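Local coordinates for putative aminooxidase (Propionibacterium acnes, PDB 2BA9), which isomerises polyunsaturated fatty acids, producing conjugated linoleic acid, and carries a bound flavin-adenine dinucleotide, at residues P16-E26 against F209-H218; D284-P292 against M352-K361. All coordinates share one frame; numbering follows the deposited sequence.

Contact 1 of 2, residues P16-E26 against F209-H218; sequences PAGLAAGMYLE and FEHLNATLEH. With FAD (flavin-adenine dinucleotide), chain D.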
loop_
_atom_site.group_PDB
_atom_site.type_symbol
_atom_site.label_atom_id
_atom_site.label_comp_id
_atom_site.label_asym_id
_atom_site.label_seq_id
_atom_site.Cartn_x
_atom_site.Cartn_y
_atom_site.Cartn_z
ATOM N N PRO A 16 -6.212 5.828 -5.453
ATOM C CA PRO A 16 -6.931 6.246 -4.254
ATOM C C PRO A 16 -6.541 7.624 -3.692
ATOM O O PRO A 16 -7.416 8.394 -3.312
ATOM C CB PRO A 16 -6.590 5.132 -3.261
ATOM C CG PRO A 16 -6.476 3.896 -4.162
ATOM C CD PRO A 16 -5.770 4.421 -5.366
ATOM N N ALA A 17 -5.238 7.920 -3.649
ATOM C CA ALA A 17 -4.744 9.172 -3.063
ATOM C C ALA A 17 -5.158 10.400 -3.881
ATOM O O ALA A 17 -5.563 11.409 -3.316
ATOM C CB ALA A 17 -3.234 9.128 -2.906
ATOM N N GLY A 18 -5.052 10.303 -5.206
ATOM C CA GLY A 18 -5.429 11.398 -6.095
ATOM C C GLY A 18 -6.923 11.621 -6.087
ATOM O O GLY A 18 -7.399 12.745 -5.955
ATOM N N LEU A 19 -7.663 10.524 -6.232
ATOM C CA LEU A 19 -9.113 10.583 -6.239
ATOM C C LEU A 19 -9.662 11.128 -4.916
ATOM O O LEU A 19 -10.635 11.871 -4.910
ATOM C CB LEU A 19 -9.694 9.205 -6.543
ATOM C CG LEU A 19 -9.381 8.636 -7.926
ATOM C CD1 LEU A 19 -9.812 7.185 -7.996
ATOM C CD2 LEU A 19 -10.035 9.481 -9.045
ATOM N N ALA A 20 -9.031 10.754 -3.809
ATOM C CA ALA A 20 -9.433 11.240 -2.473
ATOM C C ALA A 20 -9.104 12.716 -2.301
ATOM O O ALA A 20 -9.849 13.461 -1.662
ATOM C CB ALA A 20 -8.751 10.421 -1.382
ATOM N N ALA A 21 -7.973 13.133 -2.860
ATOM C CA ALA A 21 -7.564 14.522 -2.810
ATOM C C ALA A 21 -8.624 15.361 -3.508
ATOM O O ALA A 21 -9.055 16.408 -2.994
ATOM C CB ALA A 21 -6.204 14.696 -3.464
ATOM N N GLY A 22 -9.064 14.879 -4.670
ATOM C CA GLY A 22 -10.138 15.538 -5.408
ATOM C C GLY A 22 -11.430 15.606 -4.615
ATOM O O GLY A 22 -12.013 16.683 -4.459
ATOM N N MET A 23 -11.884 14.449 -4.132
ATOM C CA MET A 23 -13.094 14.363 -3.281
ATOM C C MET A 23 -13.091 15.374 -2.155
ATOM O O MET A 23 -14.072 16.076 -1.947
ATOM C CB MET A 23 -13.216 12.971 -2.656
ATOM C CG MET A 23 -14.319 12.832 -1.602
ATOM S SD MET A 23 -14.337 11.209 -0.840
ATOM C CE MET A 23 -15.340 11.458 0.618
ATOM N N TYR A 24 -12.002 15.426 -1.402
ATOM C CA TYR A 24 -11.977 16.241 -0.181
ATOM C C TYR A 24 -11.709 17.715 -0.449
ATOM O O TYR A 24 -12.126 18.582 0.337
ATOM C CB TYR A 24 -11.005 15.660 0.857
ATOM C CG TYR A 24 -11.582 14.416 1.511
ATOM C CD1 TYR A 24 -12.632 14.503 2.426
ATOM C CD2 TYR A 24 -11.103 13.156 1.190
ATOM C CE1 TYR A 24 -13.186 13.348 3.002
ATOM C CE2 TYR A 24 -11.641 12.010 1.758
ATOM C CZ TYR A 24 -12.672 12.105 2.655
ATOM O OH TYR A 24 -13.175 10.938 3.185
ATOM N N LEU A 25 -11.035 18.011 -1.556
ATOM C CA LEU A 25 -10.912 19.398 -1.998
ATOM C C LEU A 25 -12.290 19.910 -2.413
ATOM O O LEU A 25 -12.729 20.975 -1.958
ATOM C CB LEU A 25 -9.887 19.538 -3.138
ATOM C CG LEU A 25 -8.427 19.604 -2.662
ATOM C CD1 LEU A 25 -7.432 19.323 -3.794
ATOM C CD2 LEU A 25 -8.138 20.961 -2.018
ATOM N N GLU A 26 -12.966 19.134 -3.262
ATOM C CA GLU A 26 -14.312 19.468 -3.704
ATOM C C GLU A 26 -15.192 19.796 -2.497
ATOM O O GLU A 26 -15.821 20.850 -2.456
ATOM C CB GLU A 26 -14.918 18.312 -4.500
ATOM C CG GLU A 26 -16.202 18.675 -5.228
ATOM C CD GLU A 26 -16.760 17.517 -6.025
ATOM O OE1 GLU A 26 -16.080 17.055 -6.953
ATOM O OE2 GLU A 26 -17.891 17.087 -5.729
ATOM N N PHE A 209 -13.415 3.114 -6.356
ATOM C CA PHE A 209 -12.635 4.248 -6.827
ATOM C C PHE A 209 -13.029 4.630 -8.260
ATOM O O PHE A 209 -12.968 5.795 -8.637
ATOM C CB PHE A 209 -11.153 3.947 -6.693
ATOM C CG PHE A 209 -10.706 3.832 -5.273
ATOM C CD1 PHE A 209 -10.606 4.973 -4.466
ATOM C CD2 PHE A 209 -10.429 2.598 -4.719
ATOM C CE1 PHE A 209 -10.210 4.882 -3.128
ATOM C CE2 PHE A 209 -10.027 2.494 -3.395
ATOM C CZ PHE A 209 -9.909 3.643 -2.592
ATOM N N GLU A 210 -13.456 3.650 -9.054
ATOM C CA GLU A 210 -14.092 3.963 -10.330
ATOM C C GLU A 210 -15.346 4.797 -10.066
ATOM O O GLU A 210 -15.537 5.849 -10.670
ATOM C CB GLU A 210 -14.405 2.686 -11.117
ATOM C CG GLU A 210 -13.158 1.999 -11.619
ATOM C CD GLU A 210 -13.416 0.643 -12.262
ATOM O OE1 GLU A 210 -14.299 -0.128 -11.817
ATOM O OE2 GLU A 210 -12.679 0.331 -13.205
ATOM N N HIS A 211 -16.161 4.372 -9.107
ATOM C CA HIS A 211 -17.386 5.100 -8.787
ATOM C C HIS A 211 -17.124 6.454 -8.112
ATOM O O HIS A 211 -17.823 7.424 -8.381
ATOM C CB HIS A 211 -18.285 4.256 -7.907
ATOM C CG HIS A 211 -18.621 2.927 -8.495
ATOM N ND1 HIS A 211 -18.964 1.842 -7.721
ATOM C CD2 HIS A 211 -18.634 2.495 -9.781
ATOM C CE1 HIS A 211 -19.201 0.806 -8.506
ATOM N NE2 HIS A 211 -19.002 1.175 -9.759
ATOM N N LEU A 212 -16.121 6.524 -7.243
ATOM C CA LEU A 212 -15.730 7.797 -6.653
ATOM C C LEU A 212 -15.405 8.832 -7.738
ATOM O O LEU A 212 -15.841 9.988 -7.659
ATOM C CB LEU A 212 -14.521 7.632 -5.716
ATOM C CG LEU A 212 -13.945 8.923 -5.101
ATOM C CD1 LEU A 212 -15.006 9.713 -4.283
ATOM C CD2 LEU A 212 -12.730 8.595 -4.254
ATOM N N ASN A 213 -14.612 8.403 -8.709
ATOM C CA ASN A 213 -14.252 9.204 -9.872
ATOM C C ASN A 213 -15.497 9.746 -10.548
ATOM O O ASN A 213 -15.600 10.944 -10.799
ATOM C CB ASN A 213 -13.441 8.344 -10.863
ATOM C CG ASN A 213 -12.833 9.153 -12.010
ATOM O OD1 ASN A 213 -12.147 10.144 -11.777
ATOM N ND2 ASN A 213 -13.053 8.701 -13.253
ATOM N N ALA A 214 -16.457 8.858 -10.811
ATOM C CA ALA A 214 -17.742 9.245 -11.381
ATOM C C ALA A 214 -18.463 10.318 -10.559
ATOM O O ALA A 214 -19.031 11.232 -11.118
ATOM C CB ALA A 214 -18.636 8.020 -11.566
ATOM N N THR A 215 -18.416 10.230 -9.234
ATOM C CA THR A 215 -19.122 11.209 -8.384
ATOM C C THR A 215 -18.446 12.588 -8.325
ATOM O O THR A 215 -19.054 13.562 -7.869
ATOM C CB THR A 215 -19.274 10.698 -6.935
ATOM O OG1 THR A 215 -17.990 10.671 -6.312
ATOM C CG2 THR A 215 -19.895 9.307 -6.906
ATOM N N LEU A 216 -17.186 12.662 -8.748
ATOM C CA LEU A 216 -16.427 13.917 -8.746
ATOM C C LEU A 216 -16.972 14.924 -9.756
ATOM O O LEU A 216 -17.397 14.551 -10.854
ATOM C CB LEU A 216 -14.948 13.668 -9.092
ATOM C CG LEU A 216 -14.156 12.790 -8.127
ATOM C CD1 LEU A 216 -12.699 12.707 -8.555
ATOM C CD2 LEU A 216 -14.304 13.313 -6.681
ATOM N N GLU A 217 -16.913 16.196 -9.365
ATOM C CA GLU A 217 -17.207 17.334 -10.228
ATOM C C GLU A 217 -16.289 17.297 -11.456
ATOM O O GLU A 217 -16.739 17.552 -12.569
ATOM C CB GLU A 217 -17.017 18.649 -9.433
ATOM C CG GLU A 217 -17.559 19.926 -10.076
ATOM C CD GLU A 217 -17.290 21.175 -9.220
ATOM O OE1 GLU A 217 -17.257 21.065 -7.975
ATOM O OE2 GLU A 217 -17.120 22.272 -9.792
ATOM N N HIS A 218 -15.014 16.954 -11.249
ATOM C CA HIS A 218 -14.063 16.775 -12.349
ATOM C C HIS A 218 -13.366 15.410 -12.263
ATOM O O HIS A 218 -12.320 15.269 -11.620
ATOM C CB HIS A 218 -13.015 17.897 -12.360
ATOM C CG HIS A 218 -13.597 19.270 -12.295
ATOM N ND1 HIS A 218 -14.020 19.953 -13.413
ATOM C CD2 HIS A 218 -13.824 20.091 -11.242
ATOM C CE1 HIS A 218 -14.491 21.134 -13.051
ATOM N NE2 HIS A 218 -14.382 21.244 -11.740
HETATM P PA FAD D . -1.312 4.047 -6.563
HETATM O O1A FAD D . -2.411 3.122 -6.129
HETATM O O2A FAD D . -0.029 3.402 -7.045
HETATM O O5B FAD D . -1.850 4.943 -7.776
HETATM C C5B FAD D . -0.982 5.923 -8.295
HETATM C C4B FAD D . -1.556 6.501 -9.571
HETATM O O4B FAD D . -0.684 7.506 -10.048
HETATM C C3B FAD D . -1.718 5.437 -10.659
HETATM O O3B FAD D . -3.038 5.452 -11.153
HETATM C C2B FAD D . -0.684 5.823 -11.691
HETATM O O2B FAD D . -1.023 5.393 -13.010
HETATM C C1B FAD D . -0.551 7.336 -11.441
HETATM N N9A FAD D . 0.741 7.828 -11.951
HETATM C C8A FAD D . 1.999 7.349 -11.653
HETATM N N7A FAD D . 2.919 8.068 -12.356
HETATM C C5A FAD D . 2.260 9.001 -13.098
HETATM C C6A FAD D . 2.685 9.989 -14.008
HETATM N N6A FAD D . 3.995 10.397 -13.987
HETATM N N1A FAD D . 1.731 10.818 -14.589
HETATM C C2A FAD D . 0.377 10.647 -14.337
HETATM N N3A FAD D . -0.029 9.666 -13.442
HETATM C C4A FAD D . 0.885 8.847 -12.850
HETATM N N1 FAD D . -4.009 -1.716 0.378
HETATM C C2 FAD D . -4.828 -1.926 1.469
HETATM O O2 FAD D . -5.312 -0.966 2.068
HETATM N N3 FAD D . -5.077 -3.215 1.901
HETATM C C4 FAD D . -4.536 -4.290 1.229
HETATM O O4 FAD D . -4.796 -5.434 1.632
HETATM C C4X FAD D . -3.717 -4.080 0.114
HETATM N N5 FAD D . -3.138 -5.133 -0.572
HETATM C C5X FAD D . -2.465 -4.943 -1.763
HETATM C C6 FAD D . -2.016 -6.034 -2.506
HETATM C C7 FAD D . -1.373 -5.827 -3.724
HETATM C C7M FAD D . -0.918 -7.027 -4.505
HETATM C C8 FAD D . -1.169 -4.531 -4.191
HETATM C C8M FAD D . -0.480 -4.256 -5.493
HETATM C C9 FAD D . -1.616 -3.449 -3.439
HETATM C C9A FAD D . -2.259 -3.637 -2.215
HETATM N N10 FAD D . -2.700 -2.558 -1.427
HETATM C C10 FAD D . -3.478 -2.777 -0.314
HETATM C "C1'" FAD D . -2.077 -1.208 -1.559
HETATM C "C2'" FAD D . -3.005 -0.216 -2.249
HETATM O "O2'" FAD D . -3.569 -0.753 -3.441
HETATM C "C3'" FAD D . -2.196 1.038 -2.540
HETATM O "O3'" FAD D . -1.531 1.458 -1.346
HETATM C "C4'" FAD D . -3.083 2.143 -3.091
HETATM O "O4'" FAD D . -3.527 1.840 -4.408
HETATM C "C5'" FAD D . -2.306 3.451 -3.046
HETATM O "O5'" FAD D . -2.957 4.423 -3.814
HETATM P P FAD D . -2.122 5.681 -4.404
HETATM O O1P FAD D . -3.021 6.562 -5.250
HETATM O O2P FAD D . -1.526 6.414 -3.251
HETATM O O3P FAD D . -0.991 5.065 -5.362
#

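Contact 2 of 2, residues D284-P292 against M352-K361; sequences DACLVKEYP and METFGHPVEK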
loop_
_atom_site.group_PDB
_atom_site.type_symbol
_atom_site.label_atom_id
_atom_site.label_comp_id
_atom_site.label_asym_id
_atom_site.label_seq_id
_atom_site.Cartn_x
_atom_site.Cartn_y
_atom_site.Cartn_z
ATOM N N ASP A 284 0.843 -12.946 -9.722
ATOM C CA ASP A 284 0.526 -13.756 -10.876
ATOM C C ASP A 284 -0.878 -14.281 -10.689
ATOM O O ASP A 284 -1.184 -14.862 -9.645
ATOM C CB ASP A 284 1.494 -14.931 -10.998
ATOM C CG ASP A 284 2.856 -14.518 -11.458
ATOM O OD1 ASP A 284 3.159 -14.766 -12.639
ATOM O OD2 ASP A 284 3.633 -13.977 -10.643
ATOM N N ALA A 285 -1.721 -14.068 -11.697
ATOM C CA ALA A 285 -3.091 -14.584 -11.708
ATOM C C ALA A 285 -3.074 -15.927 -12.409
ATOM O O ALA A 285 -2.700 -16.003 -13.574
ATOM C CB ALA A 285 -4.062 -13.599 -12.409
ATOM N N CYS A 286 -3.472 -16.974 -11.682
ATOM C CA CYS A 286 -3.280 -18.367 -12.097
ATOM C C CYS A 286 -4.585 -19.143 -12.258
ATOM O O CYS A 286 -5.480 -19.005 -11.454
ATOM C CB CYS A 286 -2.412 -19.102 -11.070
ATOM S SG CYS A 286 -0.771 -18.397 -10.797
ATOM N N LEU A 287 -4.679 -19.928 -13.324
ATOM C CA LEU A 287 -5.599 -21.050 -13.399
ATOM C C LEU A 287 -4.832 -22.220 -12.812
ATOM O O LEU A 287 -3.685 -22.450 -13.171
ATOM C CB LEU A 287 -6.016 -21.344 -14.845
ATOM C CG LEU A 287 -6.716 -20.184 -15.553
ATOM C CD1 LEU A 287 -7.178 -20.558 -16.984
ATOM C CD2 LEU A 287 -7.875 -19.712 -14.713
ATOM N N VAL A 288 -5.462 -22.939 -11.890
ATOM C CA VAL A 288 -4.805 -24.036 -11.195
ATOM C C VAL A 288 -5.537 -25.356 -11.486
ATOM O O VAL A 288 -6.751 -25.375 -11.718
ATOM C CB VAL A 288 -4.687 -23.754 -9.634
ATOM C CG1 VAL A 288 -3.865 -22.484 -9.354
ATOM C CG2 VAL A 288 -6.041 -23.640 -8.962
ATOM N N LYS A 289 -4.787 -26.451 -11.533
ATOM C CA LYS A 289 -5.398 -27.769 -11.351
ATOM C C LYS A 289 -5.240 -28.096 -9.866
ATOM O O LYS A 289 -4.275 -27.650 -9.211
ATOM C CB LYS A 289 -4.807 -28.856 -12.271
ATOM C CG LYS A 289 -3.301 -28.752 -12.559
ATOM C CD LYS A 289 -2.825 -29.884 -13.467
ATOM C CE LYS A 289 -1.388 -29.654 -13.931
ATOM N NZ LYS A 289 -1.286 -28.642 -15.041
ATOM N N GLU A 290 -6.198 -28.835 -9.323
ATOM C CA GLU A 290 -6.323 -29.012 -7.873
ATOM C C GLU A 290 -6.567 -27.640 -7.233
ATOM O O GLU A 290 -5.647 -26.993 -6.714
ATOM C CB GLU A 290 -5.101 -29.732 -7.270
ATOM C CG GLU A 290 -5.170 -31.263 -7.220
ATOM C CD GLU A 290 -5.817 -31.917 -8.448
ATOM O OE1 GLU A 290 -7.055 -32.133 -8.422
ATOM O OE2 GLU A 290 -5.096 -32.243 -9.422
ATOM N N TYR A 291 -7.824 -27.211 -7.294
ATOM C CA TYR A 291 -8.248 -25.918 -6.757
ATOM C C TYR A 291 -8.188 -25.905 -5.222
ATOM O O TYR A 291 -8.744 -26.786 -4.573
ATOM C CB TYR A 291 -9.678 -25.636 -7.215
ATOM C CG TYR A 291 -10.102 -24.181 -7.214
ATOM C CD1 TYR A 291 -9.426 -23.234 -7.980
ATOM C CD2 TYR A 291 -11.234 -23.761 -6.496
ATOM C CE1 TYR A 291 -9.836 -21.907 -8.003
ATOM C CE2 TYR A 291 -11.650 -22.429 -6.521
ATOM C CZ TYR A 291 -10.941 -21.512 -7.267
ATOM O OH TYR A 291 -11.354 -20.200 -7.310
ATOM N N PRO A 292 -7.500 -24.922 -4.628
ATOM C CA PRO A 292 -7.591 -24.821 -3.172
ATOM C C PRO A 292 -9.020 -24.588 -2.700
ATOM O O PRO A 292 -9.842 -24.075 -3.457
ATOM C CB PRO A 292 -6.692 -23.631 -2.823
ATOM C CG PRO A 292 -6.279 -23.010 -4.115
ATOM C CD PRO A 292 -6.566 -23.947 -5.220
ATOM N N MET A 352 3.757 -23.622 -6.193
ATOM C CA MET A 352 2.366 -24.097 -6.234
ATOM C C MET A 352 2.235 -25.609 -6.454
ATOM O O MET A 352 1.342 -26.255 -5.919
ATOM C CB MET A 352 1.565 -23.330 -7.302
ATOM C CG MET A 352 1.346 -21.844 -6.966
ATOM S SD MET A 352 0.437 -21.584 -5.426
ATOM C CE MET A 352 -1.286 -21.744 -5.938
ATOM N N GLU A 353 3.127 -26.188 -7.238
ATOM C CA GLU A 353 3.113 -27.640 -7.400
ATOM C C GLU A 353 3.445 -28.337 -6.078
ATOM O O GLU A 353 2.778 -29.294 -5.655
ATOM C CB GLU A 353 4.084 -28.062 -8.477
ATOM C CG GLU A 353 3.856 -29.484 -8.931
ATOM C CD GLU A 353 4.881 -29.916 -9.932
ATOM O OE1 GLU A 353 5.438 -29.023 -10.612
ATOM O OE2 GLU A 353 5.117 -31.146 -10.045
ATOM N N THR A 354 4.472 -27.830 -5.420
ATOM C CA THR A 354 4.828 -28.272 -4.080
ATOM C C THR A 354 3.655 -28.174 -3.092
ATOM O O THR A 354 3.405 -29.117 -2.314
ATOM C CB THR A 354 6.038 -27.477 -3.602
ATOM O OG1 THR A 354 7.151 -27.847 -4.432
ATOM C CG2 THR A 354 6.329 -27.741 -2.135
ATOM N N PHE A 355 2.919 -27.069 -3.159
ATOM C CA PHE A 355 1.746 -26.857 -2.296
ATOM C C PHE A 355 0.566 -27.778 -2.662
ATOM O O PHE A 355 -0.386 -27.898 -1.872
ATOM C CB PHE A 355 1.272 -25.384 -2.304
ATOM C CG PHE A 355 2.334 -24.369 -1.917
ATOM C CD1 PHE A 355 3.426 -24.711 -1.131
ATOM C CD2 PHE A 355 2.217 -23.050 -2.338
ATOM C CE1 PHE A 355 4.380 -23.758 -0.778
ATOM C CE2 PHE A 355 3.168 -22.086 -1.989
ATOM C CZ PHE A 355 4.253 -22.446 -1.210
ATOM N N GLY A 356 0.624 -28.408 -3.843
ATOM C CA GLY A 356 -0.437 -29.307 -4.318
ATOM C C GLY A 356 -1.517 -28.610 -5.128
ATOM O O GLY A 356 -2.617 -29.131 -5.301
ATOM N N HIS A 357 -1.192 -27.436 -5.651
ATOM C CA HIS A 357 -2.130 -26.648 -6.439
ATOM C C HIS A 357 -1.430 -26.234 -7.734
ATOM O O HIS A 357 -1.182 -25.052 -7.961
ATOM C CB HIS A 357 -2.594 -25.431 -5.633
ATOM C CG HIS A 357 -3.116 -25.767 -4.269
ATOM N ND1 HIS A 357 -4.244 -26.539 -4.071
ATOM C CD2 HIS A 357 -2.664 -25.434 -3.034
ATOM C CE1 HIS A 357 -4.458 -26.669 -2.774
ATOM N NE2 HIS A 357 -3.516 -26.005 -2.122
ATOM N N PRO A 358 -1.051 -27.228 -8.564
ATOM C CA PRO A 358 -0.221 -26.905 -9.729
ATOM C C PRO A 358 -0.863 -25.966 -10.782
ATOM O O PRO A 358 -2.060 -26.062 -11.068
ATOM C CB PRO A 358 0.128 -28.275 -10.316
ATOM C CG PRO A 358 -0.797 -29.257 -9.682
ATOM C CD PRO A 358 -1.291 -28.672 -8.417
ATOM N N VAL A 359 -0.044 -25.072 -11.340
ATOM C CA VAL A 359 -0.510 -24.046 -12.264
ATOM C C VAL A 359 -0.677 -24.648 -13.660
ATOM O O VAL A 359 0.226 -25.305 -14.176
ATOM C CB VAL A 359 0.472 -22.823 -12.296
ATOM C CG1 VAL A 359 0.017 -21.739 -13.296
ATOM C CG2 VAL A 359 0.625 -22.213 -10.906
ATOM N N GLU A 360 -1.842 -24.452 -14.263
ATOM C CA GLU A 360 -2.018 -24.757 -15.675
ATOM C C GLU A 360 -1.676 -23.561 -16.537
ATOM O O GLU A 360 -1.191 -23.725 -17.649
ATOM C CB GLU A 360 -3.457 -25.160 -15.970
ATOM C CG GLU A 360 -3.889 -26.375 -15.181
ATOM C CD GLU A 360 -5.357 -26.712 -15.364
ATOM O OE1 GLU A 360 -6.184 -25.775 -15.506
ATOM O OE2 GLU A 360 -5.675 -27.922 -15.359
ATOM N N LYS A 361 -1.978 -22.365 -16.032
ATOM C CA LYS A 361 -1.785 -21.144 -16.783
ATOM C C LYS A 361 -1.650 -19.927 -15.879
ATOM O O LYS A 361 -2.336 -19.837 -14.888
ATOM C CB LYS A 361 -2.982 -20.936 -17.698
ATOM C CG LYS A 361 -2.694 -20.039 -18.872
ATOM C CD LYS A 361 -1.934 -20.762 -19.976
ATOM C CE LYS A 361 -2.825 -21.749 -20.753
ATOM N NZ LYS A 361 -4.245 -21.367 -20.841
#

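Contact 1 of 2, residues P16-E26 against F209-H218
P16, in the first turn of its helix, lays its ring over one face of the F209 phenyl group: CG stands 3.9 Å from the ring centroid of F209 and 13° off the ring normal, a CH-pi contact. The same proline reaches the cofactor on its CG and CD edge, so one small ring is shared between aromatic and dinucleotide. Next along, A17 gives its backbone N to FAD O1P (3.1 Å), the kind of amide-to-phosphate bond expected where a GxGxxG-like turn opens a Rossmann helix. L19 points at the partner helix and splits its branches: CD1 lies 3.7 Å from F209 CB, whereas CD2 touches N213 OD1, an atom already hydrogen-bonded to A220 N. G22 lets L216 come close to the backbone, and L216 CD2 rests 3.7 Å from M23 N. M23 crosses L212 at about a right angle, SD lying 3.8 Å from L212 CD1. At the far end E26, its chain extended with CG opposite its backbone N, brings OE1 to the E217 amide N at 2.7 Å. That N-H arrives on the syn side, 29° out of the carboxylate plane. Y33 OH also forms a hydrogen bond with OE1 and R76 a salt bridge with OE2, which probably offsets the nearby E217 carboxylate, whose OE1 is hydrogen-bonded to H31 ND1. The two helical segments run roughly parallel, their axes 10.0 Å apart and inclined by 33°. Around them, helix 68-77 packs on M23 and F209, helix 408-423 on P16 and A20, and strand 33-36 on L216.

Contact 2 of 2, residues D284-P292 against M352-K361
K289 crosses E360 and P358, and its side chain illustrates how a lysine can make a contact mainly through its methylenes. CB meets E360 OE2 at 3.3 Å. CG, placed between the backbone N and the carbonyl carbon (chi1 36°), sits beside P358 O and 3.8 Å from P358 CG. CD continues past the E360 carboxylate, and CE approaches P358 CB, the lysine chain crossing the proline ring at about a right angle. The last torsion bends the chain, leaving NZ near E360 CG; E360 OE2 is 4.5 Å from K289 NZ, beyond a salt bridge, so any attraction between the charges is probably modest.

The backbone beneath is tied more firmly. K289 N bonds to P358 O at 2.8 Å, the donor lying almost in line with the carbonyl. L287 N bonds to K361 O at 2.8 Å, and L287 O receives both E360 N and, weakly, K361 N. On the sheet face of V288 and V359, V288 CG1 reaches the methyl end of M352.

Past the strand end at V288, H357 ties the two segments together. Its ND1 donates to E290 O at 3.0 Å, the oxygen lying in the imidazole plane although the donor stands 38° out of the carbonyl plane. P292 CB packs over one face of that ring, offset toward its rim; the bond and this packing, with the ring of Y313 nearby, limit how the imidazole can turn.

G356, with positive phi, ends helix 341-355 in a Schellman motif, and after H357 and P358 the chain enters strand 359-373, outermost in its sheet. There E360 and K361 both face L287: a classic beta bulge in an antiparallel pair, at the border of the mixed seven-stranded sheet.

Contact 1 is largely buried and helix-to-helix, with leucine, methionine and phenylalanine side chains doing most of the work and a carboxylate-to-amide hydrogen bond at one end. Contact 2 is only partly buried; backbone hydrogen bonds, at the strand ends and in the loops beside them, carry much of it, while charged side chains lie on its solvent-facing side. They share no secondary-structure elements: residues 16-26 begin at the pyrophosphate of FAD, next to the parallel sheet, whereas contact 2 joins strand 277-288 to the end of helix 341-355 and the start of strand 359-373, at the mixed sheet. Their centres are 38 Å apart. Each nevertheless uses a proline over an aromatic face, phenyl in contact 1 and imidazole in contact 2.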